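PvdO (Pseudomonas aeruginosa, PDB 5HHA) is a periplasmic, calcium-binding member of the formylglycine-generating enzyme family that probably takes part in maturation of the pyoverdine chromophore. Local coordinates at residues 42-53 with 68-79; 212-220 with 252-263. All coordinates share one frame; numbering follows the deposited sequence.

Contact 1. Residues 42-53 with 68-79; sequences MVVLPAGSFTMG and LHDVTFAKPFAI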
loop_
_atom_site.group_PDB
_atom_site.type_symbol
_atom_site.label_atom_id
_atom_site.label_comp_id
_atom_site.label_asym_id
_atom_site.label_seq_id
_atom_site.Cartn_x
_atom_site.Cartn_y
_atom_site.Cartn_z
ATOM N N MET A 42 12.134 1.010 -6.671
ATOM C CA MET A 42 11.490 -0.284 -6.806
ATOM C C MET A 42 12.358 -1.370 -6.187
ATOM O O MET A 42 13.604 -1.294 -6.216
ATOM C CB MET A 42 11.293 -0.580 -8.274
ATOM C CG MET A 42 10.530 0.482 -9.006
ATOM S SD MET A 42 8.890 0.836 -8.352
ATOM C CE MET A 42 8.020 -0.701 -8.754
ATOM N N VAL A 43 11.722 -2.391 -5.619
ATOM C CA VAL A 43 12.437 -3.545 -5.092
ATOM C C VAL A 43 11.851 -4.802 -5.728
ATOM O O VAL A 43 10.637 -4.945 -5.888
ATOM C CB VAL A 43 12.397 -3.596 -3.531
ATOM C CG1 VAL A 43 10.957 -3.711 -2.986
ATOM C CG2 VAL A 43 13.275 -4.720 -2.996
ATOM N N VAL A 44 12.739 -5.708 -6.127
ATOM C CA VAL A 44 12.320 -6.963 -6.723
ATOM C C VAL A 44 11.848 -7.936 -5.651
ATOM O O VAL A 44 12.576 -8.227 -4.710
ATOM C CB VAL A 44 13.478 -7.612 -7.533
ATOM C CG1 VAL A 44 13.054 -8.958 -8.118
ATOM C CG2 VAL A 44 13.960 -6.674 -8.643
ATOM N N LEU A 45 10.621 -8.409 -5.812
ATOM C CA LEU A 45 10.072 -9.481 -4.981
ATOM C C LEU A 45 10.259 -10.820 -5.679
ATOM O O LEU A 45 10.112 -10.929 -6.876
ATOM C CB LEU A 45 8.582 -9.255 -4.687
ATOM C CG LEU A 45 8.199 -7.911 -4.044
ATOM C CD1 LEU A 45 6.742 -7.967 -3.579
ATOM C CD2 LEU A 45 9.081 -7.580 -2.876
ATOM N N PRO A 46 10.539 -11.872 -4.906
ATOM C CA PRO A 46 10.776 -13.192 -5.484
ATOM C C PRO A 46 9.504 -13.844 -5.961
ATOM O O PRO A 46 8.401 -13.565 -5.478
ATOM C CB PRO A 46 11.362 -13.973 -4.309
ATOM C CG PRO A 46 10.815 -13.325 -3.117
ATOM C CD PRO A 46 10.714 -11.861 -3.449
ATOM N N ALA A 47 9.633 -14.699 -6.963
ATOM C CA ALA A 47 8.593 -15.654 -7.278
ATOM C C ALA A 47 8.411 -16.586 -6.091
ATOM O O ALA A 47 9.310 -16.740 -5.281
ATOM C CB ALA A 47 8.967 -16.447 -8.516
ATOM N N GLY A 48 7.244 -17.210 -5.989
ATOM C CA GLY A 48 6.951 -18.132 -4.907
ATOM C C GLY A 48 5.486 -18.107 -4.565
ATOM O O GLY A 48 4.720 -17.362 -5.163
ATOM N N SER A 49 5.105 -18.925 -3.593
ATOM C CA SER A 49 3.742 -18.975 -3.092
ATOM C C SER A 49 3.711 -18.514 -1.659
ATOM O O SER A 49 4.712 -18.540 -0.943
ATOM C CB SER A 49 3.196 -20.402 -3.126
ATOM O OG SER A 49 3.136 -20.885 -4.430
ATOM N N PHE A 50 2.535 -18.096 -1.235
ATOM C CA PHE A 50 2.327 -17.779 0.172
ATOM C C PHE A 50 0.892 -18.047 0.560
ATOM O O PHE A 50 0.036 -18.153 -0.284
ATOM C CB PHE A 50 2.703 -16.315 0.502
ATOM C CG PHE A 50 1.614 -15.301 0.185
ATOM C CD1 PHE A 50 1.192 -15.048 -1.118
ATOM C CD2 PHE A 50 1.011 -14.583 1.222
ATOM C CE1 PHE A 50 0.203 -14.115 -1.370
ATOM C CE2 PHE A 50 0.017 -13.659 0.963
ATOM C CZ PHE A 50 -0.369 -13.415 -0.335
ATOM N N THR A 51 0.631 -18.128 1.855
ATOM C CA THR A 51 -0.719 -18.279 2.336
ATOM C C THR A 51 -1.307 -16.902 2.640
ATOM O O THR A 51 -0.756 -16.135 3.445
ATOM C CB THR A 51 -0.743 -19.147 3.615
ATOM O OG1 THR A 51 -0.165 -20.427 3.332
ATOM C CG2 THR A 51 -2.159 -19.315 4.151
ATOM N N MET A 52 -2.419 -16.608 1.995
ATOM C CA MET A 52 -3.102 -15.334 2.130
ATOM C C MET A 52 -4.315 -15.483 3.019
ATOM O O MET A 52 -5.043 -16.495 2.944
ATOM C CB MET A 52 -3.530 -14.857 0.742
ATOM C CG MET A 52 -4.077 -13.440 0.716
ATOM S SD MET A 52 -4.510 -12.974 -0.976
ATOM C CE MET A 52 -4.996 -11.265 -0.756
ATOM N N GLY A 53 -4.541 -14.480 3.862
ATOM C CA GLY A 53 -5.630 -14.484 4.815
ATOM C C GLY A 53 -5.097 -14.599 6.222
ATOM O O GLY A 53 -3.878 -14.487 6.459
ATOM N N LEU A 68 -8.229 -18.877 4.505
ATOM C CA LEU A 68 -6.821 -18.982 4.199
ATOM C C LEU A 68 -6.704 -19.699 2.877
ATOM O O LEU A 68 -7.391 -20.714 2.647
ATOM C CB LEU A 68 -6.128 -19.787 5.275
ATOM C CG LEU A 68 -5.977 -19.097 6.621
ATOM C CD1 LEU A 68 -5.729 -20.110 7.722
ATOM C CD2 LEU A 68 -4.834 -18.101 6.517
ATOM N N HIS A 69 -5.844 -19.220 1.993
ATOM C CA HIS A 69 -5.724 -19.849 0.669
ATOM C C HIS A 69 -4.362 -19.482 0.125
ATOM O O HIS A 69 -3.857 -18.363 0.340
ATOM C CB HIS A 69 -6.860 -19.400 -0.271
ATOM C CG HIS A 69 -6.832 -17.932 -0.579
ATOM N ND1 HIS A 69 -7.125 -16.968 0.364
ATOM C CD2 HIS A 69 -6.456 -17.265 -1.698
ATOM C CE1 HIS A 69 -6.971 -15.770 -0.173
ATOM N NE2 HIS A 69 -6.564 -15.922 -1.424
ATOM N N ASP A 70 -3.721 -20.402 -0.594
ATOM C CA ASP A 70 -2.368 -20.176 -1.052
ATOM C C ASP A 70 -2.395 -19.549 -2.444
ATOM O O ASP A 70 -3.192 -19.912 -3.297
ATOM C CB ASP A 70 -1.576 -21.474 -1.065
ATOM C CG ASP A 70 -1.205 -21.939 0.324
ATOM O OD1 ASP A 70 -1.706 -21.392 1.318
ATOM O OD2 ASP A 70 -0.459 -22.931 0.425
ATOM N N VAL A 71 -1.550 -18.551 -2.625
ATOM C CA VAL A 71 -1.455 -17.788 -3.865
ATOM C C VAL A 71 -0.039 -17.910 -4.395
ATOM O O VAL A 71 0.929 -17.864 -3.644
ATOM C CB VAL A 71 -1.813 -16.304 -3.616
ATOM C CG1 VAL A 71 -1.643 -15.470 -4.865
ATOM C CG2 VAL A 71 -3.194 -16.199 -3.098
ATOM N N THR A 72 0.048 -18.072 -5.714
ATOM C CA THR A 72 1.313 -18.304 -6.400
ATOM C C THR A 72 1.685 -17.185 -7.348
ATOM O O THR A 72 0.864 -16.749 -8.141
ATOM C CB THR A 72 1.219 -19.623 -7.211
ATOM O OG1 THR A 72 1.006 -20.710 -6.299
ATOM C CG2 THR A 72 2.457 -19.879 -8.053
ATOM N N PHE A 73 2.917 -16.709 -7.225
ATOM C CA PHE A 73 3.515 -15.740 -8.142
ATOM C C PHE A 73 4.556 -16.498 -8.948
ATOM O O PHE A 73 5.601 -16.867 -8.438
ATOM C CB PHE A 73 4.163 -14.565 -7.390
ATOM C CG PHE A 73 3.212 -13.865 -6.498
ATOM C CD1 PHE A 73 2.360 -12.929 -6.991
ATOM C CD2 PHE A 73 3.130 -14.211 -5.162
ATOM C CE1 PHE A 73 1.440 -12.303 -6.163
ATOM C CE2 PHE A 73 2.213 -13.574 -4.321
ATOM C CZ PHE A 73 1.369 -12.635 -4.844
ATOM N N ALA A 74 4.236 -16.774 -10.208
ATOM C CA ALA A 74 5.123 -17.595 -11.054
ATOM C C ALA A 74 6.432 -16.868 -11.390
ATOM O O ALA A 74 7.479 -17.495 -11.601
ATOM C CB ALA A 74 4.398 -18.024 -12.332
ATOM N N LYS A 75 6.395 -15.538 -11.409
ATOM C CA LYS A 75 7.527 -14.741 -11.849
ATOM C C LYS A 75 7.848 -13.659 -10.828
ATOM O O LYS A 75 6.935 -13.081 -10.204
ATOM C CB LYS A 75 7.215 -14.066 -13.189
ATOM C CG LYS A 75 6.956 -15.036 -14.328
ATOM C CD LYS A 75 6.937 -14.331 -15.673
ATOM C CE LYS A 75 6.814 -15.362 -16.793
ATOM N NZ LYS A 75 6.917 -14.751 -18.154
ATOM N N PRO A 76 9.128 -13.361 -10.649
ATOM C CA PRO A 76 9.451 -12.186 -9.838
ATOM C C PRO A 76 8.873 -10.907 -10.456
ATOM O O PRO A 76 8.629 -10.826 -11.655
ATOM C CB PRO A 76 10.978 -12.167 -9.830
ATOM C CG PRO A 76 11.382 -12.952 -11.028
ATOM C CD PRO A 76 10.312 -13.950 -11.302
ATOM N N PHE A 77 8.606 -9.916 -9.608
ATOM C CA PHE A 77 8.029 -8.650 -10.048
ATOM C C PHE A 77 8.483 -7.606 -9.049
ATOM O O PHE A 77 8.925 -7.934 -7.948
ATOM C CB PHE A 77 6.499 -8.720 -10.111
ATOM C CG PHE A 77 5.852 -8.991 -8.792
ATOM C CD1 PHE A 77 5.812 -10.266 -8.265
ATOM C CD2 PHE A 77 5.247 -7.952 -8.083
ATOM C CE1 PHE A 77 5.208 -10.510 -7.031
ATOM C CE2 PHE A 77 4.626 -8.184 -6.867
ATOM C CZ PHE A 77 4.611 -9.449 -6.338
ATOM N N ALA A 78 8.429 -6.335 -9.429
ATOM C CA ALA A 78 8.870 -5.263 -8.541
ATOM C C ALA A 78 7.680 -4.486 -7.987
ATOM O O ALA A 78 6.671 -4.314 -8.663
ATOM C CB ALA A 78 9.803 -4.331 -9.295
ATOM N N ILE A 79 7.849 -3.986 -6.772
ATOM C CA ILE A 79 6.919 -3.006 -6.202
ATOM C C ILE A 79 7.720 -1.851 -5.673
ATOM O O ILE A 79 8.902 -1.981 -5.410
ATOM C CB ILE A 79 5.998 -3.610 -5.090
ATOM C CG1 ILE A 79 6.804 -3.971 -3.847
ATOM C CG2 ILE A 79 5.191 -4.777 -5.599
ATOM C CD1 ILE A 79 5.894 -4.251 -2.630
#

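Contact 2. Residues 212-220 with 252-263; sequences DMHGNVYEW and NDWGEPPIFSRS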
loop_
_atom_site.group_PDB
_atom_site.type_symbol
_atom_site.label_atom_id
_atom_site.label_comp_id
_atom_site.label_asym_id
_atom_site.label_seq_id
_atom_site.Cartn_x
_atom_site.Cartn_y
_atom_site.Cartn_z
ATOM N N ASP A 212 7.052 0.422 5.403
ATOM C CA ASP A 212 5.745 1.026 5.695
ATOM C C ASP A 212 4.551 0.161 5.302
ATOM O O ASP A 212 3.459 0.697 5.114
ATOM C CB ASP A 212 5.626 2.435 5.095
ATOM C CG ASP A 212 6.587 3.422 5.723
ATOM O OD1 ASP A 212 6.613 3.539 6.973
ATOM O OD2 ASP A 212 7.343 4.094 4.974
ATOM N N MET A 213 4.728 -1.151 5.221
ATOM C CA MET A 213 3.595 -2.000 4.900
ATOM C C MET A 213 2.592 -2.105 6.052
ATOM O O MET A 213 1.489 -2.614 5.858
ATOM C CB MET A 213 4.072 -3.385 4.479
ATOM C CG MET A 213 4.538 -3.449 3.027
ATOM S SD MET A 213 3.117 -3.455 1.910
ATOM C CE MET A 213 3.873 -3.866 0.363
ATOM N N HIS A 214 2.947 -1.643 7.244
ATOM C CA HIS A 214 2.096 -1.791 8.429
ATOM C C HIS A 214 1.663 -0.496 9.051
ATOM O O HIS A 214 1.147 -0.474 10.162
ATOM C CB HIS A 214 2.744 -2.761 9.411
ATOM C CG HIS A 214 3.068 -4.059 8.746
ATOM N ND1 HIS A 214 2.246 -5.169 8.703
ATOM C CD2 HIS A 214 4.127 -4.351 7.979
ATOM C CE1 HIS A 214 2.808 -6.094 7.937
ATOM N NE2 HIS A 214 3.966 -5.619 7.508
ATOM N N GLY A 215 1.820 0.605 8.324
ATOM C CA GLY A 215 1.300 1.875 8.800
ATOM C C GLY A 215 1.458 2.976 7.764
ATOM O O GLY A 215 1.655 2.728 6.560
ATOM N N ASN A 216 1.372 4.200 8.260
ATOM C CA ASN A 216 1.553 5.424 7.486
ATOM C C ASN A 216 0.276 5.787 6.727
ATOM O O ASN A 216 -0.442 6.696 7.140
ATOM C CB ASN A 216 2.837 5.410 6.636
ATOM C CG ASN A 216 3.545 6.756 6.632
ATOM O OD1 ASN A 216 3.161 7.662 7.356
ATOM N ND2 ASN A 216 4.598 6.873 5.825
ATOM N N VAL A 217 -0.031 5.084 5.629
ATOM C CA VAL A 217 -1.270 5.282 4.900
ATOM C C VAL A 217 -1.818 3.955 4.417
ATOM O O VAL A 217 -1.067 3.010 4.163
ATOM C CB VAL A 217 -1.067 6.199 3.641
ATOM C CG1 VAL A 217 -0.750 7.618 4.045
ATOM C CG2 VAL A 217 0.017 5.695 2.716
ATOM N N TYR A 218 -3.135 3.902 4.275
ATOM C CA TYR A 218 -3.730 2.864 3.415
ATOM C C TYR A 218 -3.250 3.055 1.984
ATOM O O TYR A 218 -2.748 4.131 1.627
ATOM C CB TYR A 218 -5.255 2.991 3.438
ATOM C CG TYR A 218 -5.938 2.173 4.513
ATOM C CD1 TYR A 218 -6.324 0.865 4.248
ATOM C CD2 TYR A 218 -6.212 2.695 5.771
ATOM C CE1 TYR A 218 -6.981 0.099 5.191
ATOM C CE2 TYR A 218 -6.877 1.924 6.730
ATOM C CZ TYR A 218 -7.241 0.620 6.427
ATOM O OH TYR A 218 -7.940 -0.196 7.326
ATOM N N GLU A 219 -3.448 2.038 1.161
ATOM C CA GLU A 219 -3.002 2.046 -0.219
ATOM C C GLU A 219 -4.068 1.480 -1.122
ATOM O O GLU A 219 -4.623 0.407 -0.849
ATOM C CB GLU A 219 -1.778 1.161 -0.403
ATOM C CG GLU A 219 -0.549 1.651 0.342
ATOM C CD GLU A 219 0.527 0.600 0.435
ATOM O OE1 GLU A 219 0.494 -0.374 -0.356
ATOM O OE2 GLU A 219 1.431 0.750 1.292
ATOM N N TRP A 220 -4.306 2.142 -2.251
ATOM C CA TRP A 220 -5.112 1.542 -3.290
ATOM C C TRP A 220 -4.453 0.269 -3.832
ATOM O O TRP A 220 -3.234 0.226 -4.015
ATOM C CB TRP A 220 -5.263 2.498 -4.472
ATOM C CG TRP A 220 -6.027 3.734 -4.178
ATOM C CD1 TRP A 220 -5.506 4.984 -4.056
ATOM C CD2 TRP A 220 -7.449 3.864 -3.976
ATOM N NE1 TRP A 220 -6.514 5.884 -3.805
ATOM C CE2 TRP A 220 -7.707 5.225 -3.738
ATOM C CE3 TRP A 220 -8.520 2.965 -3.955
ATOM C CZ2 TRP A 220 -8.985 5.715 -3.516
ATOM C CZ3 TRP A 220 -9.791 3.457 -3.729
ATOM C CH2 TRP A 220 -10.010 4.821 -3.500
ATOM N N ASN A 252 -2.666 0.333 6.645
ATOM C CA ASN A 252 -3.339 1.040 7.733
ATOM C C ASN A 252 -2.754 2.444 7.803
ATOM O O ASN A 252 -1.586 2.634 7.479
ATOM C CB ASN A 252 -3.104 0.290 9.052
ATOM C CG ASN A 252 -4.046 0.717 10.144
ATOM O OD1 ASN A 252 -5.159 1.166 9.884
ATOM N ND2 ASN A 252 -3.628 0.512 11.376
ATOM N N ASP A 253 -3.541 3.416 8.246
ATOM C CA ASP A 253 -3.076 4.794 8.250
ATOM C C ASP A 253 -2.722 5.338 9.624
ATOM O O ASP A 253 -3.021 4.768 10.678
ATOM C CB ASP A 253 -4.078 5.711 7.550
ATOM C CG ASP A 253 -5.367 5.878 8.305
ATOM O OD1 ASP A 253 -5.472 6.752 9.191
ATOM O OD2 ASP A 253 -6.341 5.137 7.977
ATOM N N TRP A 254 -2.073 6.489 9.549
ATOM C CA TRP A 254 -1.614 7.273 10.678
ATOM C C TRP A 254 -2.658 7.530 11.745
ATOM O O TRP A 254 -2.290 7.789 12.896
ATOM C CB TRP A 254 -1.077 8.616 10.171
ATOM C CG TRP A 254 -2.058 9.430 9.403
ATOM C CD1 TRP A 254 -2.222 9.457 8.046
ATOM C CD2 TRP A 254 -3.016 10.352 9.937
ATOM N NE1 TRP A 254 -3.206 10.314 7.704
ATOM C CE2 TRP A 254 -3.718 10.896 8.839
ATOM C CE3 TRP A 254 -3.353 10.768 11.231
ATOM C CZ2 TRP A 254 -4.737 11.840 8.992
ATOM C CZ3 TRP A 254 -4.366 11.717 11.385
ATOM C CH2 TRP A 254 -5.053 12.235 10.270
ATOM N N GLY A 255 -3.933 7.542 11.408
ATOM C CA GLY A 255 -4.963 7.835 12.377
ATOM C C GLY A 255 -5.601 6.629 13.040
ATOM O O GLY A 255 -6.491 6.794 13.871
ATOM N N GLU A 256 -5.141 5.435 12.714
ATOM C CA GLU A 256 -5.815 4.207 13.099
ATOM C C GLU A 256 -5.005 3.402 14.091
ATOM O O GLU A 256 -3.781 3.480 14.142
ATOM C CB GLU A 256 -6.011 3.353 11.848
ATOM C CG GLU A 256 -6.973 3.939 10.831
ATOM C CD GLU A 256 -8.412 3.801 11.205
ATOM O OE1 GLU A 256 -8.883 2.648 11.426
ATOM O OE2 GLU A 256 -9.078 4.875 11.218
ATOM N N PRO A 257 -5.695 2.585 14.896
ATOM C CA PRO A 257 -4.989 1.762 15.879
ATOM C C PRO A 257 -4.257 0.576 15.232
ATOM O O PRO A 257 -4.659 0.135 14.141
ATOM C CB PRO A 257 -6.119 1.308 16.802
ATOM C CG PRO A 257 -7.340 1.287 15.912
ATOM C CD PRO A 257 -7.164 2.455 14.979
ATOM N N PRO A 258 -3.222 0.042 15.876
ATOM C CA PRO A 258 -2.375 -0.988 15.254
ATOM C C PRO A 258 -3.045 -2.352 15.097
ATOM O O PRO A 258 -2.544 -3.175 14.355
ATOM C CB PRO A 258 -1.179 -1.068 16.188
ATOM C CG PRO A 258 -1.699 -0.584 17.522
ATOM C CD PRO A 258 -2.696 0.483 17.187
ATOM N N ILE A 259 -4.200 -2.570 15.714
ATOM C CA ILE A 259 -4.937 -3.802 15.504
ATOM C C ILE A 259 -5.329 -3.946 14.028
ATOM O O ILE A 259 -5.538 -5.057 13.545
ATOM C CB ILE A 259 -6.199 -3.840 16.440
ATOM C CG1 ILE A 259 -6.780 -5.238 16.583
ATOM C CG2 ILE A 259 -7.218 -2.844 16.011
ATOM C CD1 ILE A 259 -5.907 -6.210 17.318
ATOM N N PHE A 260 -5.385 -2.829 13.292
ATOM C CA PHE A 260 -5.682 -2.881 11.859
ATOM C C PHE A 260 -4.433 -2.854 10.985
ATOM O O PHE A 260 -4.555 -2.852 9.760
ATOM C CB PHE A 260 -6.639 -1.755 11.479
ATOM C CG PHE A 260 -7.915 -1.768 12.257
ATOM C CD1 PHE A 260 -8.681 -2.909 12.336
ATOM C CD2 PHE A 260 -8.367 -0.643 12.913
ATOM C CE1 PHE A 260 -9.856 -2.933 13.069
ATOM C CE2 PHE A 260 -9.541 -0.662 13.634
ATOM C CZ PHE A 260 -10.294 -1.810 13.704
ATOM N N SER A 261 -3.247 -2.914 11.593
ATOM C CA SER A 261 -1.995 -2.925 10.860
ATOM C C SER A 261 -1.530 -4.319 10.482
ATOM O O SER A 261 -0.540 -4.468 9.750
ATOM C CB SER A 261 -0.896 -2.269 11.692
ATOM O OG SER A 261 -1.061 -0.858 11.738
ATOM N N ARG A 262 -2.252 -5.338 10.938
ATOM C CA ARG A 262 -1.876 -6.723 10.685
ATOM C C ARG A 262 -1.808 -6.970 9.180
ATOM O O ARG A 262 -2.609 -6.410 8.417
ATOM C CB ARG A 262 -2.941 -7.634 11.292
ATOM C CG ARG A 262 -3.156 -7.457 12.787
ATOM C CD ARG A 262 -4.388 -8.198 13.330
ATOM N NE ARG A 262 -5.578 -7.738 12.639
ATOM C CZ ARG A 262 -6.211 -8.368 11.662
ATOM N NH1 ARG A 262 -5.948 -9.640 11.365
ATOM N NH2 ARG A 262 -7.194 -7.765 11.043
ATOM N N SER A 263 -0.916 -7.861 8.757
ATOM C CA SER A 263 -0.694 -8.090 7.336
ATOM C C SER A 263 -1.941 -8.508 6.575
ATOM O O SER A 263 -2.038 -8.264 5.362
ATOM C CB SER A 263 0.382 -9.137 7.145
ATOM O OG SER A 263 1.651 -8.667 7.545
HETATM O O HOH W 1 -0.267 -4.750 6.527
HETATM O O HOH W 2 0.069 0.721 5.182
HETATM O O HOH W 3 -7.896 0.751 9.824
#

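Contact 1. Residues 42-53 with 68-79
Thr51 OG1 donates to Asp70 OD1 at 2.7 Å, meeting the oxygen from above the carboxylate plane, 46° out of it. The Thr51 hydroxyl lies beside its own backbone N (chi1 -58°), which turns CG2 onto Leu68 CD2. Two residues back along the strand, Ser49 OG and Thr72 OG1 are hydrogen-bonded at 2.8 Å, and either could donate. Both are non-hydrogen-bonded antiparallel pairs, so hydroxyl and carboxylate groups link the strands on this solvent-facing side where the backbones do not. Reciprocal N-H...O=C bonds join Gly48 with Phe73, Phe50 with Val71 and Met52 with His69, whose side chains, where there is one, lie on the other face. There Phe50 CE1 meets Phe73 CE2 rim to rim at 3.6 Å, the planes only 17° apart. Met52 runs alongside His69 with CB over the imidazole face, 4.0 Å from its centroid; His69 ND1 itself bonds to Pro67 O. Between Leu45 and Gly48 the register slips by one, and Ala47 CB packs on Phe73 O at 3.4 Å. Pairing then resumes at Leu45-Phe77 and Val43-Ile79, with Leu45 CD1 touching Phe77 CZ at 3.8 Å and Ile79 CD1 at 3.9 Å. Helix 154-162 packs on the aromatic face: the Tyr159 ring meets Phe50 and Phe73, and its hydroxyl bonds to Pro46 O. Strand 42-52 also pairs with strand 32-33, while strand 77-80 passes the sheet on to strand 278-285.

Contact 2. Residues 212-220 with 252-263
His214 and Ser261 exchange two hydrogen bonds. Ser261 OG donates to His214 O at 2.7 Å, and His214 ND1 returns a bond of 3.1 Å to Ser261 O, close to the line of that carbonyl and within the imidazole plane. The serine hydroxyl also accepts a straight bond from Asn252 ND2 (170°), so it bridges the Asn252 amide and the His214 carbonyl. Asn252 CG stands anti to the backbone N (chi1 -164°), carrying the amide toward Ser261 and toward Pro257 O, which takes its other N-H; the two bonds fix the amide's rotation. Trp254 N reaches Asn216 O at 2.9 Å, a bent bond (139°) arriving from above the carbonyl plane, while the indole NE1 donates elsewhere, to Asp276 O. Segment 212-220 carries the His-Gly-Asn-Val-Tyr-Glu-Trp run characteristic of the FGE-sulfatase family. It opens with a type I turn, Asp212 to Gly215. The other segment has its own, Asp253 to Glu256, lying against Asn216 and Val217, in which Asp253 OD1 accepts from Gly255 N as an Asx turn. The calcium site borders this pairing: Asn216 bonds through its backbone to the ligand residue Asn186, Ser261 touches Thr187, and the Trp254 side chain comes within about 5 Å of the ion. Waters also bridge the segments. One accepts from Asn252 N and lies at 2.8 Å from Val217 O; another accepts from Tyr218 OH at 2.7 Å and donates to Asn252 OD1 and Glu256 OE1, the tyrosine oxygen being bonded to Asn267 ND2 as well. The Tyr218 ring is met on a face and at an edge: Asn252 CA makes a CH-pi contact over one face, 4.0 Å from the centroid, and the carboxylate oxygen Asp253 OD2 lies in plane at the rim, 3.3 Å from Tyr218 CD2.

From the N terminus the chain first completes contact 1, where residues 68-79 return along 42-53 and close a loop of 14 residues that holds neither helix nor strand. More than 130 residues later, contact 2 joins 212-220 to 252-263 across 31 residues that include strands 223-224 and 247-251. The two are in series, neither nested nor crossed, with centres about 20 Å apart. They share one sheet: strand 77-80 and strand 218-221 both pair with strand 278-285, antiparallel and parallel respectively. They also touch directly, Ile79 CD1 meeting Met213 CE at 3.6 Å. Contact 1 thus pairs strand 42-52 with strands 69-73 and 77-80, while contact 2 ties the sheet to loops beside the calcium site.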